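Local coordinates for protein endo-1,4-beta-xylanase C (Paenibacillus barcinonensis, PDB 4XUR) that hydrolyses internal beta-1,4-xylosidic linkages in xylan, this chain being its second family 22 carbohydrate-binding module, which binds xylotetraose, at residues R55-H60 with E147-S153; G61-L67 with S140-A146; V76-A82 with V166-T172. All blocks are in the same frame, centred on the assembly; numbering follows the deposited sequence.

Contact 1. Residues R55-H60 with E147-S153; sequences RSETYH and ETPWKQS. With XYP (beta-D-xylopyranose), chain D; XYP (beta-D-xylopyranose), chain B.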
loop_
_atom_site.group_PDB
_atom_site.type_symbol
_atom_site.label_atom_id
_atom_site.label_comp_id
_atom_site.label_asym_id
_atom_site.label_seq_id
_atom_site.Cartn_x
_atom_site.Cartn_y
_atom_site.Cartn_z
ATOM N N ARG A 55 -9.999 -1.558 -10.102
ATOM C CA ARG A 55 -9.588 -0.203 -9.773
ATOM C C ARG A 55 -10.194 0.755 -10.817
ATOM O O ARG A 55 -10.128 0.488 -11.998
ATOM C CB ARG A 55 -8.060 -0.086 -9.729
ATOM C CG ARG A 55 -7.347 -1.090 -8.798
ATOM C CD ARG A 55 -5.803 -1.007 -8.916
ATOM N NE ARG A 55 -5.291 0.329 -8.478
ATOM C CZ ARG A 55 -4.541 1.143 -9.211
ATOM N NH1 ARG A 55 -4.161 0.841 -10.420
ATOM N NH2 ARG A 55 -4.172 2.355 -8.710
ATOM N N SER A 56 -10.784 1.835 -10.347
ATOM C CA SER A 56 -11.333 2.859 -11.292
ATOM C C SER A 56 -10.905 4.262 -10.825
ATOM O O SER A 56 -11.493 5.283 -11.257
ATOM C CB SER A 56 -12.846 2.734 -11.377
ATOM O OG SER A 56 -13.537 2.993 -10.186
ATOM N N GLU A 57 -9.902 4.310 -9.959
ATOM C CA GLU A 57 -9.207 5.534 -9.631
ATOM C C GLU A 57 -7.725 5.215 -9.372
ATOM O O GLU A 57 -7.349 4.057 -9.092
ATOM C CB GLU A 57 -9.823 6.201 -8.385
ATOM C CG GLU A 57 -11.303 6.522 -8.401
ATOM C CD GLU A 57 -11.719 7.649 -9.347
ATOM O OE1 GLU A 57 -10.873 8.358 -9.896
ATOM O OE2 GLU A 57 -12.969 7.793 -9.573
ATOM N N THR A 58 -6.859 6.225 -9.523
ATOM C CA THR A 58 -5.423 6.022 -9.297
ATOM C C THR A 58 -5.236 5.686 -7.841
ATOM O O THR A 58 -4.317 4.947 -7.488
ATOM C CB THR A 58 -4.557 7.306 -9.547
ATOM O OG1 THR A 58 -5.026 8.359 -8.686
ATOM C CG2 THR A 58 -4.617 7.751 -10.994
ATOM N N TYR A 59 -6.120 6.248 -7.002
ATOM C CA TYR A 59 -6.006 6.085 -5.549
ATOM C C TYR A 59 -6.593 4.778 -4.962
ATOM O O TYR A 59 -6.458 4.543 -3.740
ATOM C CB TYR A 59 -6.567 7.326 -4.840
ATOM C CG TYR A 59 -8.015 7.619 -5.037
ATOM C CD1 TYR A 59 -8.993 6.945 -4.313
ATOM C CD2 TYR A 59 -8.434 8.613 -5.947
ATOM C CE1 TYR A 59 -10.348 7.231 -4.492
ATOM C CE2 TYR A 59 -9.797 8.910 -6.118
ATOM C CZ TYR A 59 -10.737 8.214 -5.380
ATOM O OH TYR A 59 -12.101 8.487 -5.532
ATOM N N HIS A 60 -7.222 3.961 -5.789
ATOM C CA HIS A 60 -7.608 2.605 -5.398
ATOM C C HIS A 60 -6.370 1.733 -5.225
ATOM O O HIS A 60 -5.490 1.696 -6.082
ATOM C CB HIS A 60 -8.577 1.990 -6.431
ATOM C CG HIS A 60 -9.884 2.659 -6.476
ATOM N ND1 HIS A 60 -10.846 2.367 -7.435
ATOM C CD2 HIS A 60 -10.438 3.574 -5.661
ATOM C CE1 HIS A 60 -11.917 3.112 -7.205
ATOM N NE2 HIS A 60 -11.701 3.847 -6.135
ATOM N N GLU A 147 -0.556 2.492 -4.454
ATOM C CA GLU A 147 -1.388 3.131 -5.472
ATOM C C GLU A 147 -0.533 3.472 -6.688
ATOM O O GLU A 147 0.650 3.271 -6.702
ATOM C CB GLU A 147 -2.002 4.397 -4.937
ATOM C CG GLU A 147 -0.989 5.489 -4.570
ATOM C CD GLU A 147 -1.646 6.722 -4.030
ATOM O OE1 GLU A 147 -2.865 6.987 -4.305
ATOM O OE2 GLU A 147 -0.937 7.469 -3.321
ATOM N N THR A 148 -1.183 3.984 -7.733
ATOM C CA THR A 148 -0.453 4.595 -8.879
ATOM C C THR A 148 -0.448 6.138 -8.739
ATOM O O THR A 148 -1.170 6.734 -7.943
ATOM C CB THR A 148 -1.053 4.148 -10.228
ATOM O OG1 THR A 148 -2.477 4.238 -10.212
ATOM C CG2 THR A 148 -0.701 2.754 -10.456
ATOM N N PRO A 149 0.422 6.775 -9.515
ATOM C CA PRO A 149 0.531 8.262 -9.295
ATOM C C PRO A 149 -0.769 9.023 -9.476
ATOM O O PRO A 149 -1.537 8.769 -10.357
ATOM C CB PRO A 149 1.567 8.656 -10.361
ATOM C CG PRO A 149 2.439 7.465 -10.509
ATOM C CD PRO A 149 1.473 6.289 -10.390
ATOM N N TRP A 150 -0.997 9.992 -8.584
ATOM C CA TRP A 150 -2.215 10.742 -8.461
ATOM C C TRP A 150 -2.549 11.743 -9.592
ATOM O O TRP A 150 -1.631 12.298 -10.139
ATOM C CB TRP A 150 -1.951 11.566 -7.184
ATOM C CG TRP A 150 -2.754 12.689 -7.050
ATOM C CD1 TRP A 150 -2.380 14.038 -7.171
ATOM C CD2 TRP A 150 -4.121 12.657 -6.764
ATOM N NE1 TRP A 150 -3.496 14.829 -6.972
ATOM C CE2 TRP A 150 -4.578 14.001 -6.722
ATOM C CE3 TRP A 150 -5.030 11.627 -6.585
ATOM C CZ2 TRP A 150 -5.896 14.313 -6.461
ATOM C CZ3 TRP A 150 -6.295 11.928 -6.343
ATOM C CH2 TRP A 150 -6.747 13.262 -6.264
ATOM N N LYS A 151 -3.801 11.988 -10.001
ATOM C CA LYS A 151 -4.814 11.009 -10.471
ATOM C C LYS A 151 -5.274 11.326 -11.958
ATOM O O LYS A 151 -4.775 10.684 -12.883
ATOM C CB LYS A 151 -6.012 10.884 -9.554
ATOM C CG LYS A 151 -7.076 9.951 -10.131
ATOM C CD LYS A 151 -8.389 9.950 -9.384
ATOM C CE LYS A 151 -8.627 11.249 -8.598
ATOM N NZ LYS A 151 -10.073 11.629 -8.437
ATOM N N GLN A 152 -6.198 12.239 -12.301
ATOM C CA GLN A 152 -7.194 12.983 -11.573
ATOM C C GLN A 152 -8.466 12.446 -12.249
ATOM O O GLN A 152 -8.434 12.283 -13.474
ATOM C CB GLN A 152 -7.033 14.475 -11.918
ATOM C CG GLN A 152 -5.648 15.118 -11.680
ATOM C CD GLN A 152 -5.177 15.941 -12.902
ATOM O OE1 GLN A 152 -5.100 15.417 -14.029
ATOM N NE2 GLN A 152 -4.849 17.213 -12.683
ATOM N N SER A 153 -9.556 12.196 -11.492
ATOM C CA SER A 153 -10.776 11.433 -11.970
ATOM C C SER A 153 -11.133 11.860 -13.375
ATOM O O SER A 153 -11.304 11.035 -14.288
ATOM C CB SER A 153 -12.019 11.642 -11.064
ATOM O OG SER A 153 -13.036 10.656 -11.271
HETATM C C1 XYP D . -10.064 9.441 -1.377
HETATM C C2 XYP D . -9.988 10.780 -2.045
HETATM C C3 XYP D . -8.789 10.908 -2.935
HETATM C C4 XYP D . -7.526 10.500 -2.151
HETATM C C5 XYP D . -7.716 9.152 -1.474
HETATM O O2 XYP D . -11.214 10.988 -2.833
HETATM O O3 XYP D . -8.621 12.246 -3.386
HETATM O O4 XYP D . -6.455 10.414 -3.042
HETATM O O5 XYP D . -8.844 9.192 -0.615
HETATM C C1 XYP B . -5.221 10.811 -2.487
HETATM C C2 XYP B . -4.057 10.116 -3.195
HETATM C C3 XYP B . -2.705 10.613 -2.697
HETATM C C4 XYP B . -2.681 12.159 -2.717
HETATM C C5 XYP B . -3.921 12.745 -2.034
HETATM O O2 XYP B . -4.115 8.720 -2.933
HETATM O O3 XYP B . -1.660 10.128 -3.504
HETATM O O4 XYP B . -1.490 12.569 -2.005
HETATM O O5 XYP B . -5.092 12.263 -2.658
#
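A loop-to-loop contact forms part of the xylan-binding site: residues 55-60, which link strands 48-53 and 63-65, meet residues 147-153, which leave the end of strand 139-147. The first loop folds into a type I beta turn from Glu57 to His60, and the long side chain of Arg55 closes it from within. NE of Arg55 donates to O of His60 at 2.8 Å, while its NH2 reaches OG1 of Thr148 at 2.9 Å, almost in line; arginine, with several donors on one flat group, can serve both loops at once. Thr148 N adds a backbone hydrogen bond to Thr58 O at 3.3 Å. Farther out the link loosens into a long salt bridge, Glu57 OE1 to Lys151 NZ at 3.7 Å.

What the two loops build is a sugar site. The face of the Tyr59 ring lies against C3 of the chain D xylose and the face of Trp150 against the chain B xylose, flat aromatic surfaces suited to pyranose rings; the two side chains meet where Tyr59 CD2 and Trp150 CZ3 are 4.0 Å apart. Beside them, Glu147 supplies the polar recognition, accepting O2 of the chain B xylose on OE1 at 2.5 Å and O3 on OE2 at 2.8 Å. Its OE2 is also hydrogen-bonded to Ser96.

Around the contact, Thr148 and Pro149 pack on strand 90-101, the backbone of Glu147 still pairs with Asn94 of that strand, and both Arg55 and Thr148 are hydrogen-bonded to Asp160 in the loop leading to strand 164-173.

Contact 2. Residues G61-L67 with S140-A146; sequences GPLVEVL and SGLRMYA. With XYP (beta-D-xylopyranose), chain B.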
loop_
_atom_site.group_PDB
_atom_site.type_symbol
_atom_site.label_atom_id
_atom_site.label_comp_id
_atom_site.label_asym_id
_atom_site.label_seq_id
_atom_site.Cartn_x
_atom_site.Cartn_y
_atom_site.Cartn_z
ATOM N N GLY A 61 -6.329 1.000 -4.127
ATOM C CA GLY A 61 -5.189 0.174 -3.771
ATOM C C GLY A 61 -5.336 -0.440 -2.409
ATOM O O GLY A 61 -6.269 -0.063 -1.668
ATOM N N PRO A 62 -4.469 -1.422 -2.081
ATOM C CA PRO A 62 -4.639 -2.128 -0.798
ATOM C C PRO A 62 -4.093 -1.274 0.374
ATOM O O PRO A 62 -3.001 -0.732 0.240
ATOM C CB PRO A 62 -3.767 -3.401 -1.007
ATOM C CG PRO A 62 -2.686 -2.944 -1.938
ATOM C CD PRO A 62 -3.254 -1.832 -2.789
ATOM N N LEU A 63 -4.840 -1.187 1.434
ATOM C CA LEU A 63 -4.453 -0.358 2.596
ATOM C C LEU A 63 -4.578 -1.185 3.864
ATOM O O LEU A 63 -5.499 -2.008 3.990
ATOM C CB LEU A 63 -5.391 0.835 2.705
ATOM C CG LEU A 63 -5.328 1.819 3.883
ATOM C CD1 LEU A 63 -5.813 3.220 3.457
ATOM C CD2 LEU A 63 -6.171 1.430 5.116
ATOM N N VAL A 64 -3.712 -0.897 4.830
ATOM C CA VAL A 64 -3.806 -1.414 6.192
ATOM C C VAL A 64 -3.405 -0.386 7.263
ATOM O O VAL A 64 -2.395 0.325 7.133
ATOM C CB VAL A 64 -2.996 -2.763 6.300
ATOM C CG1 VAL A 64 -1.459 -2.565 6.154
ATOM C CG2 VAL A 64 -3.283 -3.465 7.648
ATOM N N GLU A 65 -4.199 -0.337 8.316
ATOM C CA GLU A 65 -3.934 0.496 9.510
ATOM C C GLU A 65 -2.681 -0.076 10.207
ATOM O O GLU A 65 -2.665 -1.279 10.584
ATOM C CB GLU A 65 -5.126 0.480 10.455
ATOM C CG GLU A 65 -4.878 1.214 11.766
ATOM C CD GLU A 65 -4.713 2.695 11.627
ATOM O OE1 GLU A 65 -5.718 3.355 11.287
ATOM O OE2 GLU A 65 -3.593 3.255 11.875
ATOM N N VAL A 66 -1.679 0.760 10.422
ATOM C CA VAL A 66 -0.479 0.277 11.143
ATOM C C VAL A 66 -0.069 1.043 12.422
ATOM O O VAL A 66 0.888 0.648 13.070
ATOM C CB VAL A 66 0.734 0.174 10.210
ATOM C CG1 VAL A 66 0.447 -0.879 9.072
ATOM C CG2 VAL A 66 1.155 1.537 9.702
ATOM N N LEU A 67 -0.738 2.126 12.717
ATOM C CA LEU A 67 -0.437 2.932 13.941
ATOM C C LEU A 67 -0.308 2.033 15.204
ATOM O O LEU A 67 0.661 2.170 15.911
ATOM C CB LEU A 67 -1.427 3.999 14.186
ATOM C CG LEU A 67 -0.961 5.020 15.238
ATOM C CD1 LEU A 67 0.424 5.630 14.920
ATOM C CD2 LEU A 67 -1.981 6.142 15.311
ATOM N N SER A 140 -4.307 9.734 15.160
ATOM C CA SER A 140 -5.204 8.650 15.550
ATOM C C SER A 140 -5.339 7.509 14.527
ATOM O O SER A 140 -5.970 6.474 14.842
ATOM C CB SER A 140 -6.587 9.188 15.926
ATOM O OG SER A 140 -7.205 9.867 14.827
ATOM N N GLY A 141 -4.808 7.695 13.355
ATOM C CA GLY A 141 -4.629 6.635 12.303
ATOM C C GLY A 141 -3.473 6.893 11.376
ATOM O O GLY A 141 -3.179 8.036 11.019
ATOM N N LEU A 142 -2.747 5.838 11.030
ATOM C CA LEU A 142 -1.668 5.921 10.091
ATOM C C LEU A 142 -1.652 4.600 9.313
ATOM O O LEU A 142 -1.256 3.566 9.855
ATOM C CB LEU A 142 -0.322 6.122 10.828
ATOM C CG LEU A 142 0.966 6.393 10.003
ATOM C CD1 LEU A 142 1.992 7.226 10.809
ATOM C CD2 LEU A 142 1.627 5.143 9.519
ATOM N N ARG A 143 -2.044 4.668 8.058
ATOM C CA ARG A 143 -2.280 3.445 7.270
ATOM C C ARG A 143 -1.396 3.485 6.076
ATOM O O ARG A 143 -1.335 4.487 5.331
ATOM C CB ARG A 143 -3.749 3.382 6.851
ATOM C CG ARG A 143 -4.748 3.526 7.966
ATOM C CD ARG A 143 -5.546 4.809 7.891
ATOM N NE ARG A 143 -6.350 5.070 9.122
ATOM C CZ ARG A 143 -7.356 5.900 9.240
ATOM N NH1 ARG A 143 -7.811 6.644 8.242
ATOM N NH2 ARG A 143 -7.976 5.972 10.409
ATOM N N MET A 144 -0.694 2.395 5.870
ATOM C CA MET A 144 0.132 2.277 4.675
ATOM C C MET A 144 -0.720 1.785 3.510
ATOM O O MET A 144 -1.603 0.991 3.693
ATOM C CB MET A 144 1.305 1.376 4.897
ATOM C CG MET A 144 0.971 -0.091 5.115
ATOM S SD MET A 144 2.505 -1.034 5.250
ATOM C CE MET A 144 3.140 -0.814 3.587
ATOM N N TYR A 145 -0.442 2.245 2.282
ATOM C CA TYR A 145 -1.152 1.734 1.132
ATOM C C TYR A 145 -0.333 1.837 -0.131
ATOM O O TYR A 145 0.675 2.585 -0.143
ATOM C CB TYR A 145 -2.539 2.407 0.951
ATOM C CG TYR A 145 -2.578 3.862 0.592
ATOM C CD1 TYR A 145 -2.511 4.814 1.590
ATOM C CD2 TYR A 145 -2.804 4.291 -0.730
ATOM C CE1 TYR A 145 -2.595 6.159 1.288
ATOM C CE2 TYR A 145 -2.885 5.641 -1.055
ATOM C CZ TYR A 145 -2.812 6.565 -0.034
ATOM O OH TYR A 145 -2.903 7.931 -0.299
ATOM N N ALA A 146 -0.746 1.081 -1.156
ATOM C CA ALA A 146 -0.114 1.213 -2.472
ATOM C C ALA A 146 -1.095 1.766 -3.456
ATOM O O ALA A 146 -2.278 1.513 -3.378
ATOM C CB ALA A 146 0.383 -0.161 -2.981
HETATM C C1 XYP B . -5.221 10.811 -2.487
HETATM C C2 XYP B . -4.057 10.116 -3.195
HETATM C C3 XYP B . -2.705 10.613 -2.697
HETATM C C4 XYP B . -2.681 12.159 -2.717
HETATM C C5 XYP B . -3.921 12.745 -2.034
HETATM O O2 XYP B . -4.115 8.720 -2.933
HETATM O O3 XYP B . -1.660 10.128 -3.504
HETATM O O4 XYP B . -1.490 12.569 -2.005
HETATM O O5 XYP B . -5.092 12.263 -2.658
HETATM O O HOH W 1 -7.570 4.738 13.102
#
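One carboxylate does the work of a missing backbone partner where this strand pair ends. Glu65 OE2 accepts from Leu142 N at 2.8 Å and from Leu67 N at 3.2 Å, while its OE1 forms a salt bridge with Arg143 NE at 2.8 Å. A water ties the same OE1 to Ser140 O and Arg143 NH2. Glutamate fits because its side chain can curl back over the backbone and still offer a second oxygen to the arginine, whose other nitrogens bridge to Glu98 and Glu100.

The rest is regular antiparallel pairing, with short strand 63-65 laid along the edge of strand 139-147. Val64 and Met144 form the hydrogen-bonded pair, at 3.1 Å from Val64 N to Met144 O and 3.0 Å from Met144 N to Val64 O; Leu63-Tyr145 and Glu65-Arg143 are the non-hydrogen-bonded pairs beside it. In this beta-sandwich module the four-stranded sheet has two unlike faces. Leu63, Glu65, Arg143 and Tyr145 occupy the ligand side, where Tyr145 OH donates to O2 of the chain B xylose at 3.0 Å and its ring makes a cation-pi contact with Arg31. Val64 and Met144 turn inward, their CG1 and CG atoms 3.6 Å apart, Val64 onto Trp28 and Met144 onto strands 75-83 and 164-173, as befits apolar side chains. At Gly61 a side chain would collide with Ala146 O, so glycine lets its CA approach that oxygen to 3.2 Å.

Contact 3. Residues V76-A82 with V166-T172; sequences VHISFWA and VDDVQIT. With CA (calcium ion), chain G.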
loop_
_atom_site.group_PDB
_atom_site.type_symbol
_atom_site.label_atom_id
_atom_site.label_comp_id
_atom_site.label_asym_id
_atom_site.label_seq_id
_atom_site.Cartn_x
_atom_site.Cartn_y
_atom_site.Cartn_z
ATOM N N VAL A 76 10.584 4.471 11.596
ATOM C CA VAL A 76 10.507 3.091 11.263
ATOM C C VAL A 76 10.835 2.907 9.768
ATOM O O VAL A 76 10.813 3.847 9.023
ATOM C CB VAL A 76 9.159 2.459 11.676
ATOM C CG1 VAL A 76 8.945 2.562 13.161
ATOM C CG2 VAL A 76 7.968 3.107 10.963
ATOM N N HIS A 77 11.182 1.673 9.373
ATOM C CA HIS A 77 11.446 1.374 7.969
ATOM C C HIS A 77 10.325 0.519 7.410
ATOM O O HIS A 77 10.013 -0.509 7.997
ATOM C CB HIS A 77 12.788 0.654 7.804
ATOM C CG HIS A 77 13.271 0.625 6.388
ATOM N ND1 HIS A 77 13.704 1.743 5.734
ATOM C CD2 HIS A 77 13.405 -0.407 5.510
ATOM C CE1 HIS A 77 14.081 1.423 4.497
ATOM N NE2 HIS A 77 13.909 0.127 4.343
ATOM N N ILE A 78 9.699 0.991 6.334
ATOM C CA ILE A 78 8.643 0.226 5.666
ATOM C C ILE A 78 9.105 -0.243 4.310
ATOM O O ILE A 78 9.661 0.532 3.495
ATOM C CB ILE A 78 7.343 1.021 5.492
ATOM C CG1 ILE A 78 6.866 1.530 6.822
ATOM C CG2 ILE A 78 6.294 0.152 4.818
ATOM C CD1 ILE A 78 5.394 1.991 6.846
ATOM N N SER A 79 8.797 -1.479 4.037
ATOM C CA SER A 79 9.019 -2.069 2.680
ATOM C C SER A 79 7.926 -3.008 2.253
ATOM O O SER A 79 7.156 -3.523 3.050
ATOM C CB SER A 79 10.331 -2.821 2.674
ATOM O OG SER A 79 10.294 -3.938 3.591
ATOM N N PHE A 80 7.843 -3.210 0.917
ATOM C CA PHE A 80 6.945 -4.213 0.324
ATOM C C PHE A 80 7.341 -4.474 -1.106
ATOM O O PHE A 80 8.029 -3.684 -1.684
ATOM C CB PHE A 80 5.459 -3.828 0.416
ATOM C CG PHE A 80 5.011 -2.676 -0.448
ATOM C CD1 PHE A 80 5.008 -1.365 0.049
ATOM C CD2 PHE A 80 4.456 -2.898 -1.725
ATOM C CE1 PHE A 80 4.490 -0.308 -0.711
ATOM C CE2 PHE A 80 3.972 -1.855 -2.490
ATOM C CZ PHE A 80 3.984 -0.564 -1.975
ATOM N N TRP A 81 6.859 -5.605 -1.642
ATOM C CA TRP A 81 7.090 -5.996 -3.050
ATOM C C TRP A 81 5.844 -5.882 -3.806
ATOM O O TRP A 81 4.761 -6.211 -3.294
ATOM C CB TRP A 81 7.612 -7.413 -3.107
ATOM C CG TRP A 81 8.998 -7.555 -2.489
ATOM C CD1 TRP A 81 9.288 -7.655 -1.173
ATOM C CD2 TRP A 81 10.243 -7.673 -3.183
ATOM N NE1 TRP A 81 10.631 -7.736 -0.976
ATOM C CE2 TRP A 81 11.254 -7.732 -2.195
ATOM C CE3 TRP A 81 10.608 -7.609 -4.515
ATOM C CZ2 TRP A 81 12.604 -7.860 -2.526
ATOM C CZ3 TRP A 81 11.957 -7.729 -4.834
ATOM C CH2 TRP A 81 12.927 -7.811 -3.850
ATOM N N ALA A 82 5.945 -5.413 -5.044
ATOM C CA ALA A 82 4.765 -5.201 -5.888
ATOM C C ALA A 82 5.036 -5.730 -7.268
ATOM O O ALA A 82 6.221 -5.778 -7.694
ATOM C CB ALA A 82 4.387 -3.731 -5.940
ATOM N N VAL A 166 0.601 -7.072 -4.265
ATOM C CA VAL A 166 1.648 -6.784 -3.281
ATOM C C VAL A 166 1.923 -7.998 -2.384
ATOM O O VAL A 166 1.043 -8.845 -2.237
ATOM C CB VAL A 166 1.333 -5.582 -2.328
ATOM C CG1 VAL A 166 1.125 -4.298 -3.137
ATOM C CG2 VAL A 166 0.134 -5.846 -1.453
ATOM N N ASP A 167 3.122 -8.084 -1.857
ATOM C CA ASP A 167 3.561 -9.203 -1.010
ATOM C C ASP A 167 4.724 -8.781 -0.109
ATOM O O ASP A 167 5.365 -7.756 -0.325
ATOM C CB ASP A 167 3.984 -10.403 -1.901
ATOM C CG ASP A 167 3.894 -11.733 -1.221
ATOM O OD1 ASP A 167 3.344 -11.877 -0.088
ATOM O OD2 ASP A 167 4.351 -12.698 -1.879
ATOM N N ASP A 168 4.977 -9.574 0.930
ATOM C CA ASP A 168 6.159 -9.418 1.800
ATOM C C ASP A 168 6.295 -7.976 2.363
ATOM O O ASP A 168 7.364 -7.343 2.254
ATOM C CB ASP A 168 7.440 -9.873 1.087
ATOM C CG ASP A 168 7.514 -11.399 0.926
ATOM O OD1 ASP A 168 6.823 -12.159 1.687
ATOM O OD2 ASP A 168 8.246 -11.852 0.006
ATOM N N VAL A 169 5.207 -7.487 2.925
ATOM C CA VAL A 169 5.147 -6.161 3.546
ATOM C C VAL A 169 5.783 -6.306 4.922
ATOM O O VAL A 169 5.449 -7.237 5.679
ATOM C CB VAL A 169 3.703 -5.685 3.744
ATOM C CG1 VAL A 169 3.727 -4.308 4.360
ATOM C CG2 VAL A 169 2.954 -5.634 2.420
ATOM N N GLN A 170 6.723 -5.427 5.228
ATOM C CA GLN A 170 7.421 -5.480 6.477
ATOM C C GLN A 170 7.655 -4.086 7.005
ATOM O O GLN A 170 7.972 -3.171 6.253
ATOM C CB GLN A 170 8.732 -6.226 6.281
ATOM C CG GLN A 170 9.495 -6.518 7.562
ATOM C CD GLN A 170 10.643 -7.524 7.331
ATOM O OE1 GLN A 170 10.394 -8.674 7.057
ATOM N NE2 GLN A 170 11.896 -7.064 7.442
ATOM N N ILE A 171 7.510 -3.916 8.339
ATOM C CA ILE A 171 7.950 -2.697 8.984
ATOM C C ILE A 171 8.973 -3.046 10.103
ATOM O O ILE A 171 8.765 -3.981 10.825
ATOM C CB ILE A 171 6.792 -1.948 9.670
ATOM C CG1 ILE A 171 5.683 -1.632 8.631
ATOM C CG2 ILE A 171 7.285 -0.692 10.312
ATOM C CD1 ILE A 171 4.419 -0.933 9.141
ATOM N N THR A 172 10.045 -2.307 10.214
ATOM C CA THR A 172 11.066 -2.632 11.138
ATOM C C THR A 172 11.534 -1.405 11.876
ATOM O O THR A 172 11.437 -0.320 11.407
ATOM C CB THR A 172 12.231 -3.359 10.427
ATOM O OG1 THR A 172 12.650 -2.575 9.327
ATOM C CG2 THR A 172 11.786 -4.747 9.894
HETATM CA CA CA G . 3.508 -14.345 -0.155
HETATM O O HOH W 2 9.827 -6.408 2.269
HETATM O O HOH W 3 5.496 -14.439 0.788
#
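Six backbone hydrogen bonds of nearly equal length join strands 76-82 and 166-172 as antiparallel neighbours. They come in reciprocal couples, with 2.9 Å between donor and acceptor in every one: His77 N to Thr172 O with Thr172 N to His77 O, Ser79 N to Gln170 O with Gln170 N to Ser79 O, and Trp81 N to Asp167 O with Asp167 N to Trp81 O. Between the second and third couples the register slips by one residue, a beta bulge that takes in Asp168, whose phi and psi are both positive (53° and 50°). Its O, turned out of the ladder, accepts from a water at 2.6 Å that also lies 2.8 Å from Ser79 OG.

Past the bulge, Asp167 sends its carboxylate to the calcium ion, with OD1 and OD2 each 2.5 Å from CA; Asp19, Glu21, Ser46 and Arg48 help complete the site. OD2 also accepts from His44 N. Asp168 OD1 takes part at second hand, accepting at 2.8 Å from a water bound to the metal. The imidazole of His77 is satisfied by Asp129 and Glu127. On the buried face, apolar residues, branched aliphatic ones and one aromatic, fill the interior, with Ile78 CG1 3.8 Å from Ile171 CG1 and Phe80 CB 3.7 Å from Val169 CG2.

Strand 75-83 is flanked on its other edge by strand 124-131, strand 164-173 pairs in turn with strands 16-18 and 48-53, and strand 139-147 of the opposing sheet covers Ile78, Phe80 and Val169.

How the contacts relate
Contacts 2 and 3 belong to the two facing sheets of the sandwich, their centres 12 Å apart, and they touch in its core: Met144 CE lies 3.5 Å from Ile78 CG2, Met144 SD 3.6 Å from Val169 CG1, and Ala146 CB 3.8 Å from Phe80 CZ. Contact 1 continues both chain segments of contact 2 directly, with centres 16 Å apart, and together they hold the chain B xylose, Glu147 and Tyr145 sharing its O2. Contact 3, centred 21 Å from contact 1 across the middle of the chain, serves the calcium instead; its Phe80 side chain is about 12 Å from the nearest xylose.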